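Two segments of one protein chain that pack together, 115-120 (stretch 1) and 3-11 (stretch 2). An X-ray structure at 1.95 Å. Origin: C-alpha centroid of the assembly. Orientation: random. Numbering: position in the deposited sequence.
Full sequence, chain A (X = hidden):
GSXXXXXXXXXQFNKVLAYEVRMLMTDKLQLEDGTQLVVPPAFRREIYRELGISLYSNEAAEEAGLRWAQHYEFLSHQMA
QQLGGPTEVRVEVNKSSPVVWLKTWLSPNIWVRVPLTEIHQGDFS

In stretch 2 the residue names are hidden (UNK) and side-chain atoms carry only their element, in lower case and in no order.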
ATOM      1  N   PRO A 115      -2.312   7.331  -3.562  1.00 23.69           N
ATOM      2  CA  PRO A 115      -1.479   8.306  -4.276  1.00 26.07           C
ATOM      3  C   PRO A 115      -0.122   8.480  -3.618  1.00 24.52           C
ATOM      4  O   PRO A 115      -0.035   8.533  -2.384  1.00 22.07           O
ATOM      5  CB  PRO A 115      -2.291   9.604  -4.178  1.00 27.11           C
ATOM      6  CG  PRO A 115      -3.037   9.456  -2.900  1.00 34.87           C
ATOM      7  CD  PRO A 115      -3.425   7.981  -2.850  1.00 29.95           C
ATOM      8  N   LEU A 116       0.928   8.557  -4.431  1.00 22.87           N
ATOM      9  CA  LEU A 116       2.251   8.917  -3.932  1.00 25.32           C
ATOM     10  C   LEU A 116       2.249  10.406  -3.587  1.00 30.14           C
ATOM     11  O   LEU A 116       1.917  11.236  -4.431  1.00 30.49           O
ATOM     12  CB  LEU A 116       3.337   8.590  -4.969  1.00 25.80           C
ATOM     13  CG  LEU A 116       4.810   8.747  -4.559  1.00 21.73           C
ATOM     14  CD1 LEU A 116       5.686   7.884  -5.443  1.00 18.85           C
ATOM     15  CD2 LEU A 116       5.261  10.195  -4.641  1.00 27.33           C
ATOM     16  N   THR A 117       2.602  10.751  -2.354  1.00 27.46           N
ATOM     17  CA  THR A 117       2.579  12.153  -1.950  1.00 30.26           C
ATOM     18  C   THR A 117       3.848  12.568  -1.233  1.00 29.89           C
ATOM     19  O   THR A 117       4.658  11.729  -0.849  1.00 34.94           O
ATOM     20  CB  THR A 117       1.388  12.459  -1.020  1.00 33.69           C
ATOM     21  OG1 THR A 117       1.550  11.733   0.202  1.00 35.58           O
ATOM     22  CG2 THR A 117       0.081  12.044  -1.669  1.00 38.49           C
ATOM     23  N   GLU A 118       4.015  13.876  -1.063  1.00 33.03           N
ATOM     24  CA  GLU A 118       5.066  14.403  -0.212  1.00 38.29           C
ATOM     25  C   GLU A 118       4.992  13.792   1.173  1.00 39.68           C
ATOM     26  O   GLU A 118       3.913  13.477   1.674  1.00 47.71           O
ATOM     27  CB  GLU A 118       4.969  15.927  -0.089  1.00 39.29           C
ATOM     28  CG  GLU A 118       5.407  16.703  -1.307  1.00 49.60           C
ATOM     29  CD  GLU A 118       5.493  18.187  -1.023  1.00 58.07           C
ATOM     30  OE1 GLU A 118       5.516  18.556   0.175  1.00 57.27           O
ATOM     31  OE2 GLU A 118       5.532  18.976  -1.991  1.00 60.45           O
ATOM     32  N   ILE A 119       6.156  13.621   1.780  1.00 35.70           N
ATOM     33  CA  ILE A 119       6.258  13.300   3.187  1.00 44.00           C
ATOM     34  C   ILE A 119       6.627  14.569   3.949  1.00 49.79           C
ATOM     35  O   ILE A 119       7.450  15.361   3.480  1.00 40.90           O
ATOM     36  CB  ILE A 119       7.295  12.222   3.429  1.00 40.33           C
ATOM     37  CG1 ILE A 119       6.857  10.926   2.738  1.00 39.28           C
ATOM     38  CG2 ILE A 119       7.508  12.029   4.919  1.00 40.70           C
ATOM     39  CD1 ILE A 119       7.930   9.874   2.718  1.00 38.34           C
ATOM     40  N   HIS A 120       6.014  14.770   5.113  1.00 51.84           N
ATOM     41  CA  HIS A 120       6.204  16.015   5.861  1.00 54.68           C
ATOM     42  C   HIS A 120       6.892  15.796   7.206  1.00 50.49           C
ATOM     43  O   HIS A 120       7.513  16.714   7.751  1.00 58.33           O
ATOM     44  CB  HIS A 120       4.857  16.710   6.069  1.00 58.94           C
ATOM     45  CG  HIS A 120       4.096  16.940   4.801  1.00 55.22           C
ATOM     46  ND1 HIS A 120       4.519  17.818   3.825  1.00 61.21           N
ATOM     47  CD2 HIS A 120       2.935  16.408   4.349  1.00 57.13           C
ATOM     48  CE1 HIS A 120       3.654  17.815   2.826  1.00 60.11           C
ATOM     49  NE2 HIS A 120       2.684  16.967   3.119  1.00 66.75           N
ATOM     50  N   UNK A   3       5.514  21.735   6.436  1.00 58.40           N
ATOM     51  CA  UNK A   3       6.942  21.750   6.144  1.00 58.18           C
ATOM     52  C   UNK A   3       7.353  20.484   5.388  1.00 60.31           C
ATOM     53  O   UNK A   3       7.420  19.394   5.963  1.00 59.84           O
ATOM     54  n   UNK A   3       9.275  23.797   7.432  1.00 67.78           N
ATOM     55  c   UNK A   3       7.759  21.894   7.436  1.00 62.51           C
ATOM     56  o   UNK A   3      10.084  21.793   6.822  1.00 72.90           O
ATOM     57  c   UNK A   3       9.144  22.495   7.200  1.00 68.45           C
ATOM     58  N   UNK A   4       7.609  20.647   4.091  1.00 60.77           N
ATOM     59  CA  UNK A   4       8.033  19.555   3.216  1.00 51.91           C
ATOM     60  C   UNK A   4       9.282  18.870   3.766  1.00 50.64           C
ATOM     61  O   UNK A   4      10.087  19.481   4.475  1.00 43.45           O
ATOM     62  c   UNK A   4       8.271  20.095   1.796  1.00 54.88           C
ATOM     63  c   UNK A   4      11.240  18.683  -0.095  1.00 38.81           C
ATOM     64  c   UNK A   4       9.115  19.203   0.922  1.00 48.78           C
ATOM     65  c   UNK A   4       8.563  18.096   0.293  1.00 45.18           C
ATOM     66  c   UNK A   4       9.344  17.280  -0.520  1.00 40.19           C
ATOM     67  c   UNK A   4      10.684  17.574  -0.712  1.00 38.25           C
ATOM     68  c   UNK A   4      10.456  19.490   0.710  1.00 44.24           C
ATOM     69  N   UNK A   5       9.424  17.589   3.465  1.00 43.00           N
ATOM     70  CA  UNK A   5      10.585  16.850   3.922  1.00 43.86           C
ATOM     71  C   UNK A   5      11.114  15.938   2.812  1.00 41.57           C
ATOM     72  O   UNK A   5      12.304  15.969   2.501  1.00 30.48           O
ATOM     73  c   UNK A   5      10.250  16.049   5.165  1.00 42.50           C
ATOM     74  N   UNK A   6      10.233  15.148   2.203  1.00 35.70           N
ATOM     75  CA  UNK A   6      10.665  14.217   1.159  1.00 26.47           C
ATOM     76  C   UNK A   6       9.637  14.034   0.045  1.00 30.39           C
ATOM     77  O   UNK A   6       8.445  13.873   0.311  1.00 28.04           O
ATOM     78  c   UNK A   6      11.864  12.919   2.974  1.00 26.87           C
ATOM     79  c   UNK A   6      11.598  11.905   0.689  1.00 24.50           C
ATOM     80  c   UNK A   6      10.971  12.820   1.746  1.00 27.92           C
ATOM     81  c   UNK A   6      12.237  11.572   3.552  1.00 33.12           C
ATOM     82  N   UNK A   7      10.103  14.054  -1.202  1.00 26.75           N
ATOM     83  CA  UNK A   7       9.300  13.547  -2.324  1.00 19.51           C
ATOM     84  C   UNK A   7       9.896  12.206  -2.729  1.00 25.25           C
ATOM     85  O   UNK A   7      10.933  12.150  -3.389  1.00 20.53           O
ATOM     86  c   UNK A   7       8.366  14.107  -4.671  1.00 29.12           C
ATOM     87  c   UNK A   7       8.686  14.898  -5.947  1.00 27.26           C
ATOM     88  c   UNK A   7       6.883  14.263  -4.301  1.00 25.61           C
ATOM     89  c   UNK A   7       9.289  14.511  -3.507  1.00 24.10           C
ATOM     90  N   UNK A   8       9.262  11.113  -2.303  1.00 25.63           N
ATOM     91  CA  UNK A   8       9.930   9.820  -2.448  1.00 21.90           C
ATOM     92  C   UNK A   8       9.815   9.273  -3.850  1.00 20.95           C
ATOM     93  O   UNK A   8       8.824   9.541  -4.539  1.00 22.45           O
ATOM     94  c   UNK A   8       9.174   8.930  -1.462  1.00 24.93           C
ATOM     95  c   UNK A   8       7.959  10.990  -1.630  1.00 25.83           C
ATOM     96  c   UNK A   8       7.766   9.476  -1.534  1.00 24.75           C
ATOM     97  N   UNK A   9      10.821   8.497  -4.255  1.00 20.62           N
ATOM     98  CA  UNK A   9      10.744   7.711  -5.469  1.00 23.10           C
ATOM     99  C   UNK A   9       9.603   6.720  -5.346  1.00 25.73           C
ATOM    100  O   UNK A   9       9.129   6.435  -4.248  1.00 22.27           O
ATOM    101  c   UNK A   9      12.052   6.951  -5.725  1.00 24.49           C
ATOM    102  o   UNK A   9      12.258   5.982  -4.705  1.00 27.02           O
ATOM    103  N   UNK A  10       9.174   6.185  -6.478  1.00 22.09           N
ATOM    104  CA  UNK A  10       8.186   5.123  -6.473  1.00 25.77           C
ATOM    105  C   UNK A  10       8.694   3.932  -5.660  1.00 21.97           C
ATOM    106  O   UNK A  10       7.943   3.318  -4.903  1.00 23.79           O
ATOM    107  c   UNK A  10       7.868   4.705  -7.910  1.00 28.98           C
ATOM    108  c   UNK A  10       5.412   4.443  -7.574  1.00 26.88           C
ATOM    109  c   UNK A  10       6.569   3.309  -9.503  1.00 32.72           C
ATOM    110  c   UNK A  10       6.686   3.760  -8.047  1.00 31.83           C
ATOM    111  N   UNK A  11       9.979   3.623  -5.802  1.00 21.81           N
ATOM    112  CA  UNK A  11      10.564   2.482  -5.099  1.00 30.58           C
ATOM    113  C   UNK A  11      10.572   2.695  -3.589  1.00 30.05           C
ATOM    114  O   UNK A  11      10.261   1.792  -2.815  1.00 26.51           O
ATOM    115  c   UNK A  11      12.268   3.236  -7.937  1.00 43.95           C
ATOM    116  c   UNK A  11      11.986   2.223  -5.599  1.00 36.97           C
ATOM    117  c   UNK A  11      12.086   1.960  -7.107  1.00 41.89           C
ATOM    118  n   UNK A  11      13.042   3.134  -9.021  1.00 47.40           N
ATOM    119  o   UNK A  11      11.722   4.291  -7.612  1.00 32.58           O
TER

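Position 3 carries two side-chain carbons, the second bonded to one oxygen and one nitrogen, the short amide of asparagine. The side chain of Asn-3 is poorly ordered and points away from stretch 1; its backbone O lies 3.6 Å from His-120 CA, a CA-H...O contact.

At position 4 a single carbon leads to a ring of six carbons, whose edge meets the carboxylate of Glu-118; the ring without a hydroxyl identifies phenylalanine. The side chain of Phe-4 points away overall, yet its CD1 lies 3.1 Å from Glu-118 OE1, while its CA sits near the edge of the His-120 imidazole.

Position 5 has one side-chain carbon, which touches the carbonyl of His-120, and is therefore alanine. The methyl of Ala-5 points toward stretch 1, its CB 3.8 Å from His-120 O, and its N gives a weak hydrogen bond to Ile-119 O (3.0 Å, 128°).

Four carbons at position 6 fork at the first, one arm two carbons long, and meet the side chain of Ile-119: isoleucine. CB of Ile-6 lies 4.1 Å from CB of Ile-119, so the two beta-branched side chains meet at their bases.

Position 7 also has four carbons, in contact with Glu-118 and Leu-116, but the fork comes at the second, as in leucine. Leu-7 leaves sideways and its end turns nearer, CD1 lying 4.1 Å from the aliphatic CG of Glu-118 and 4.4 Å from Leu-116 CD2.

At position 8 three carbons touch Thr-117 and Leu-116 and close a ring onto the backbone N, the mark of proline. Pro-8 is buried, with CD 3.5 Å from Thr-117 O and CG 4.1 Å from Leu-116 CD2; lacking an amide hydrogen, its N cannot donate to stretch 1.

One carbon and one oxygen make position 9 serine. Ser-9 points away and caps the following helix through its side chain.

Position 10, again four carbons forked at the second and reaching Leu-116, is leucine; CD1 of Leu-10 lies 4.1 Å from CD1 of Leu-116.

Position 11 has three carbons, the third bearing one oxygen and one nitrogen, hence glutamine. Gln-11 makes no contact with stretch 1.

The contact is centred on a single antiparallel bridge between Ile-119 and Ile-6. Ile-119 N donates to Ile-6 O (2.7 Å, 179°), and Ile-6 N returns a bond to Ile-119 O (3.1 Å, 165°), the acceptor shared with Ala-5 N. Beyond this backbone clasp, Leu-116 packs against Leu-7, Pro-8 and Leu-10, adding apolar contact where no cross-stretch hydrogen bonds form. Together the stretches bury 549 Å².

Stretch 2 (3-11) NFAILPSLQ
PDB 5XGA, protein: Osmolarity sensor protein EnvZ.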